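Local coordinates for AclR protein (Streptomyces galilaeus, PDB 2GEY) that has a SnoaL-like alpha+beta barrel fold and probably acts as a hydroxylase in the biosynthesis of aromatic polyketide antibiotics, at residues V14-W17 with N18-D21; D46-K49 with L50-G54; P125-R129 with L130-P134. All coordinates share one frame; numbering follows the deposited sequence.

Contact 1: V14-W17 with N18-D21; sequences VAAW and NRWD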
# COMPACT_ATOMS: atom_id res chain seq x y z
N VAL A 14 15.73 1.22 -10.35
CA VAL A 14 14.65 0.51 -11.06
C VAL A 14 15.21 -0.20 -12.31
O VAL A 14 14.93 -1.38 -12.56
CB VAL A 14 13.48 1.46 -11.44
CG1 VAL A 14 12.46 0.76 -12.32
CG2 VAL A 14 12.79 2.01 -10.19
N ALA A 15 16.02 0.52 -13.09
CA ALA A 15 16.60 -0.06 -14.30
C ALA A 15 17.45 -1.29 -13.96
O ALA A 15 17.41 -2.27 -14.69
CB ALA A 15 17.42 0.95 -15.05
N ALA A 16 18.19 -1.23 -12.85
CA ALA A 16 18.99 -2.35 -12.37
C ALA A 16 18.12 -3.57 -12.08
O ALA A 16 18.45 -4.68 -12.51
CB ALA A 16 19.79 -1.96 -11.14
N TRP A 17 17.02 -3.37 -11.36
CA TRP A 17 16.03 -4.43 -11.15
C TRP A 17 15.60 -5.02 -12.48
O TRP A 17 15.51 -6.23 -12.63
CB TRP A 17 14.79 -3.90 -10.42
CG TRP A 17 14.85 -4.08 -8.93
CD1 TRP A 17 14.84 -3.10 -7.99
CD2 TRP A 17 14.92 -5.32 -8.22
NE1 TRP A 17 14.91 -3.65 -6.73
CE2 TRP A 17 14.97 -5.01 -6.85
CE3 TRP A 17 14.96 -6.65 -8.62
CZ2 TRP A 17 15.03 -6.00 -5.86
CZ3 TRP A 17 15.02 -7.64 -7.63
CH2 TRP A 17 15.06 -7.30 -6.27
N ASN A 18 15.33 -4.15 -13.44
CA ASN A 18 14.72 -4.58 -14.70
C ASN A 18 15.66 -5.29 -15.66
O ASN A 18 15.20 -5.91 -16.63
CB ASN A 18 14.03 -3.40 -15.39
CG ASN A 18 12.67 -3.08 -14.77
OD1 ASN A 18 12.06 -3.94 -14.11
ND2 ASN A 18 12.19 -1.86 -14.98
N ARG A 19 16.96 -5.19 -15.40
CA ARG A 19 17.95 -6.04 -16.08
C ARG A 19 18.49 -7.13 -15.14
O ARG A 19 19.46 -7.84 -15.47
CB ARG A 19 19.08 -5.21 -16.70
CG ARG A 19 19.90 -4.45 -15.74
CD ARG A 19 21.16 -3.84 -16.40
NE ARG A 19 21.98 -3.29 -15.34
CZ ARG A 19 21.85 -2.07 -14.83
NH1 ARG A 19 20.99 -1.22 -15.34
NH2 ARG A 19 22.62 -1.71 -13.81
N TRP A 20 17.84 -7.29 -13.99
CA TRP A 20 18.13 -8.37 -13.04
C TRP A 20 19.57 -8.34 -12.51
O TRP A 20 20.23 -9.38 -12.41
CB TRP A 20 17.77 -9.72 -13.68
CG TRP A 20 16.44 -9.64 -14.33
CD1 TRP A 20 15.24 -9.42 -13.72
CD2 TRP A 20 16.16 -9.72 -15.73
NE1 TRP A 20 14.24 -9.38 -14.64
CE2 TRP A 20 14.77 -9.56 -15.89
CE3 TRP A 20 16.95 -9.91 -16.87
CZ2 TRP A 20 14.15 -9.58 -17.14
CZ3 TRP A 20 16.33 -9.93 -18.11
CH2 TRP A 20 14.95 -9.78 -18.23
N ASP A 21 20.01 -7.13 -12.15
CA ASP A 21 21.37 -6.85 -11.69
C ASP A 21 21.34 -6.30 -10.26
O ASP A 21 21.24 -5.09 -10.07
CB ASP A 21 22.02 -5.82 -12.62
CG ASP A 21 23.40 -5.36 -12.14
OD1 ASP A 21 24.02 -6.05 -11.31
OD2 ASP A 21 23.85 -4.30 -12.60
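R19 folds back over A16 because its CG sits between the backbone N and the carbonyl carbon (chi1 63°) and the chain then runs extended to NE. One face of the guanidinium thereby lies over A16 CA, and R19 CZ comes to 3.8 Å from that atom. From the same group NH2 reaches D21 OD2 at 3.1 Å in a salt bridge, meeting the oxygen on its anti side and lying near the carboxylate plane. V14 and N18 run side by side, V14 CG1 touching N18 ND2 at 3.7 Å, while N18 OD1 accepts from the backbone N of L63 on strand 62-71.

The backbone here ends helix 3-18 in a Schellman motif. D21 N bonds A16 O at 2.9 Å with an almost straight N-H (167°), and W20 N bonds W17 O at 2.9 Å from well above the carbonyl plane. W20 is the C-prime residue, its positive phi (60°) turning the chain out of the helix. The W20 ring has N18 O over its centre on one face, and its NE1 donates to L61 O.

The D21 carboxylate works in two directions: the arginine on OD2 lies against the helix that ends, and OD1 takes the S23 hydroxyl and, weakly, the backbone N of G24, capping the start of helix 23-26, which probably stabilises the negative charge on D21.

Contact 2: D46-K49 with L50-G54; sequences DMVK and LMEGG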
# COMPACT_ATOMS: atom_id res chain seq x y z
N ASP A 46 19.50 -9.51 5.51
CA ASP A 46 18.20 -10.11 5.24
C ASP A 46 17.56 -9.51 3.99
O ASP A 46 16.93 -10.22 3.21
CB ASP A 46 17.26 -9.95 6.45
CG ASP A 46 17.65 -10.85 7.62
OD1 ASP A 46 18.64 -11.60 7.51
OD2 ASP A 46 16.97 -10.80 8.66
N MET A 47 17.74 -8.21 3.80
CA MET A 47 17.20 -7.53 2.62
C MET A 47 17.79 -8.13 1.34
O MET A 47 17.05 -8.48 0.41
CB MET A 47 17.51 -6.04 2.69
CG MET A 47 16.85 -5.21 1.59
SD MET A 47 15.05 -5.34 1.52
CE MET A 47 14.62 -5.16 3.24
N VAL A 48 19.11 -8.27 1.30
CA VAL A 48 19.76 -8.84 0.12
C VAL A 48 19.28 -10.28 -0.13
O VAL A 48 19.05 -10.66 -1.26
CB VAL A 48 21.30 -8.76 0.21
CG1 VAL A 48 21.96 -9.54 -0.93
CG2 VAL A 48 21.75 -7.30 0.17
N LYS A 49 19.12 -11.06 0.94
CA LYS A 49 18.60 -12.42 0.80
C LYS A 49 17.20 -12.45 0.19
O LYS A 49 16.90 -13.34 -0.61
CB LYS A 49 18.59 -13.15 2.15
CG LYS A 49 19.97 -13.50 2.63
CD LYS A 49 19.95 -14.18 3.99
CE LYS A 49 21.34 -14.25 4.58
NZ LYS A 49 21.35 -15.01 5.86
N LEU A 50 16.35 -11.51 0.58
CA LEU A 50 14.99 -11.42 0.04
C LEU A 50 15.04 -11.03 -1.42
O LEU A 50 14.23 -11.50 -2.22
CB LEU A 50 14.16 -10.40 0.81
CG LEU A 50 13.77 -10.79 2.24
CD1 LEU A 50 13.21 -9.57 2.96
CD2 LEU A 50 12.76 -11.93 2.22
N MET A 51 15.97 -10.14 -1.75
CA MET A 51 16.14 -9.70 -3.13
C MET A 51 16.60 -10.87 -4.00
O MET A 51 16.04 -11.10 -5.08
CB MET A 51 17.14 -8.54 -3.20
CG MET A 51 16.63 -7.27 -2.53
SD MET A 51 17.91 -6.04 -2.22
CE MET A 51 18.24 -5.48 -3.88
N GLU A 52 17.60 -11.61 -3.53
CA GLU A 52 18.12 -12.78 -4.25
C GLU A 52 17.05 -13.85 -4.42
O GLU A 52 16.89 -14.42 -5.50
CB GLU A 52 19.33 -13.38 -3.51
CG GLU A 52 20.58 -12.49 -3.57
CD GLU A 52 21.73 -13.01 -2.73
OE1 GLU A 52 21.49 -13.64 -1.67
OE2 GLU A 52 22.90 -12.79 -3.13
N GLY A 53 16.32 -14.14 -3.34
CA GLY A 53 15.27 -15.16 -3.36
C GLY A 53 14.12 -14.77 -4.27
O GLY A 53 13.56 -15.60 -4.98
N GLY A 54 13.78 -13.48 -4.24
CA GLY A 54 12.73 -12.95 -5.10
C GLY A 54 13.08 -13.06 -6.57
O GLY A 54 12.26 -13.48 -7.39
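Two successive turns in the middle of helix 44-57 make this contact, part of the helical layer of the SnoaL-like fold. Four i to i+4 bonds join them: L50 N to D46 O, M51 N to M47 O, E52 N to V48 O and G53 N to K49 O. All have N-H...O angles above 150°, and donor-acceptor distances run from 2.9 to 3.0 Å, as expected of a regular alpha-helix.

On the side turned to the protein, M47 and M51 meet one turn apart. M47 CG is anti to its backbone N (chi1 -173°), whereas M51 CG takes the place beside its own N (chi1 -67°). With these torsions, and M51 extended at its next bond, M47 CG comes to 4.0 Å from M51 SD, the two chains slanting across each other. M51 CG also lies 3.2 Å from M47 O, so the thioether begins close over the preceding turn before its end leads away. Both methionines pack on W29 of strand 29-30, and M51 also touches I25 of helix 23-26.

V48 and E52 form the neighbouring pair. V48 CG1 lies 3.9 Å from E52 CD, a methyl set against the carboxylate carbon, and E52 CG is 3.3 Å from V48 O. V48 also rests on W29 and I26, and E52 touches L22.

M47, V48 and M51 thus meet W29, I25 and I26 by dispersion. D46 and K49 carry charge at the exposed side, which also holds L50, while E52 lays its aliphatic chain along V48.

Contact 3: P125-R129 with L130-P134; sequences PLLVR and LGKLP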
# COMPACT_ATOMS: atom_id res chain seq x y z
N PRO A 125 -2.39 -9.73 -4.40
CA PRO A 125 -2.66 -10.42 -5.67
C PRO A 125 -1.76 -11.64 -5.88
O PRO A 125 -2.19 -12.64 -6.45
CB PRO A 125 -2.36 -9.36 -6.74
CG PRO A 125 -2.23 -8.08 -6.04
CD PRO A 125 -1.86 -8.36 -4.63
N LEU A 126 -0.51 -11.54 -5.42
CA LEU A 126 0.41 -12.66 -5.51
C LEU A 126 -0.01 -13.78 -4.57
O LEU A 126 0.05 -14.96 -4.93
CB LEU A 126 1.84 -12.21 -5.17
CG LEU A 126 2.93 -13.29 -5.19
CD1 LEU A 126 3.02 -13.93 -6.57
CD2 LEU A 126 4.27 -12.68 -4.80
N LEU A 127 -0.43 -13.42 -3.36
CA LEU A 127 -0.89 -14.42 -2.40
C LEU A 127 -2.09 -15.21 -2.92
O LEU A 127 -2.19 -16.42 -2.67
CB LEU A 127 -1.22 -13.78 -1.05
CG LEU A 127 -0.02 -13.19 -0.29
CD1 LEU A 127 -0.50 -12.26 0.82
CD2 LEU A 127 0.88 -14.28 0.26
N VAL A 128 -2.97 -14.55 -3.66
CA VAL A 128 -4.09 -15.22 -4.31
C VAL A 128 -3.57 -16.21 -5.38
O VAL A 128 -4.01 -17.36 -5.42
CB VAL A 128 -5.08 -14.21 -4.92
CG1 VAL A 128 -6.16 -14.92 -5.74
CG2 VAL A 128 -5.73 -13.40 -3.82
N ARG A 129 -2.64 -15.75 -6.22
CA ARG A 129 -2.07 -16.59 -7.28
C ARG A 129 -1.34 -17.81 -6.74
O ARG A 129 -1.36 -18.89 -7.36
CB ARG A 129 -1.12 -15.79 -8.17
CG ARG A 129 -1.82 -14.85 -9.12
CD ARG A 129 -2.54 -15.58 -10.25
NE ARG A 129 -3.87 -15.01 -10.44
CZ ARG A 129 -5.03 -15.56 -10.07
NH1 ARG A 129 -5.09 -16.77 -9.51
NH2 ARG A 129 -6.15 -14.89 -10.29
N LEU A 130 -0.71 -17.65 -5.58
CA LEU A 130 -0.01 -18.76 -4.94
C LEU A 130 -0.91 -19.62 -4.07
O LEU A 130 -0.42 -20.58 -3.46
CB LEU A 130 1.15 -18.22 -4.11
CG LEU A 130 2.25 -17.53 -4.93
CD1 LEU A 130 3.34 -17.08 -4.02
CD2 LEU A 130 2.80 -18.44 -6.00
N GLY A 131 -2.19 -19.29 -4.00
CA GLY A 131 -3.17 -20.09 -3.27
C GLY A 131 -3.17 -19.89 -1.76
O GLY A 131 -3.76 -20.70 -1.03
N LYS A 132 -2.52 -18.83 -1.29
CA LYS A 132 -2.46 -18.53 0.14
C LYS A 132 -3.73 -17.83 0.60
O LYS A 132 -4.07 -17.87 1.78
CB LYS A 132 -1.26 -17.64 0.45
CG LYS A 132 0.09 -18.24 0.09
CD LYS A 132 0.40 -19.47 0.93
CE LYS A 132 1.89 -19.79 0.91
NZ LYS A 132 2.68 -18.73 1.59
N LEU A 133 -4.38 -17.14 -0.33
CA LEU A 133 -5.68 -16.52 -0.09
C LEU A 133 -6.67 -17.01 -1.14
O LEU A 133 -6.28 -17.32 -2.26
CB LEU A 133 -5.59 -15.00 -0.17
CG LEU A 133 -4.67 -14.33 0.85
CD1 LEU A 133 -4.54 -12.86 0.53
CD2 LEU A 133 -5.20 -14.53 2.26
N PRO A 134 -7.96 -17.07 -0.78
CA PRO A 134 -8.96 -17.54 -1.74
C PRO A 134 -9.07 -16.63 -2.96
O PRO A 134 -8.93 -15.42 -2.84
CB PRO A 134 -10.27 -17.49 -0.95
CG PRO A 134 -9.89 -17.40 0.47
CD PRO A 134 -8.57 -16.72 0.51
O HOH W 1 -6.13 -18.68 -4.49
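L127 and L133 form the apolar centre, with L127 CB 3.8 Å from L133 CD1 and the two side chains set obliquely. L133 CG lies beside its backbone N (chi1 -62°), which turns CG back toward L127. V128 crosses L133 at about a right angle, CG2 to CB at 4.0 Å. Beside it, L126 CG meets L130 CD1 at 4.0 Å, an i to i+4 pair. L133 also packs on L133 of the second subunit, which L127 and K132 touch too.

Around this centre, helix 124-129 ends in a Schellman motif at G131 (phi 79°). L127 O accepts two bonds: K132 N at 2.8 Å, nearly in line with the C=O, and L133 N at 3.3 Å, above the carbonyl plane. G131 N bonds V128 O, which also takes a hydrogen from water 1 at 2.7 Å. The same water donates to L133 O at 2.6 Å, bridging helix end to departing chain. Farther out, R129 NH1 forms a salt bridge with D135.

The carbonyls of L127 and V128 are thus satisfied by the returning chain and a water, while L126 and L130 pack within the subunit and L127 and L133 also meet L133 of the second subunit.

Overall arrangement
From the N terminus, contact 1 closes the turn at the end of helix 3-18 and leads into helix 23-26. Contact 2 follows within helix 44-57 and closes no loop, and contact 3 closes the turn after helix 124-129, on the way to helix 138-155. The three lie in series, none nested or crossed. Contacts 1 and 2, with centres about 14 Å apart, touch where W17 CZ2 packs on M51 CE at 3.8 Å, joining the first helix to helix 44-57; both also meet I25. Contact 3 stands apart, its nearest atoms about 12 Å from contact 1 and 8 Å from contact 2, joining strand 98-110 to the second subunit.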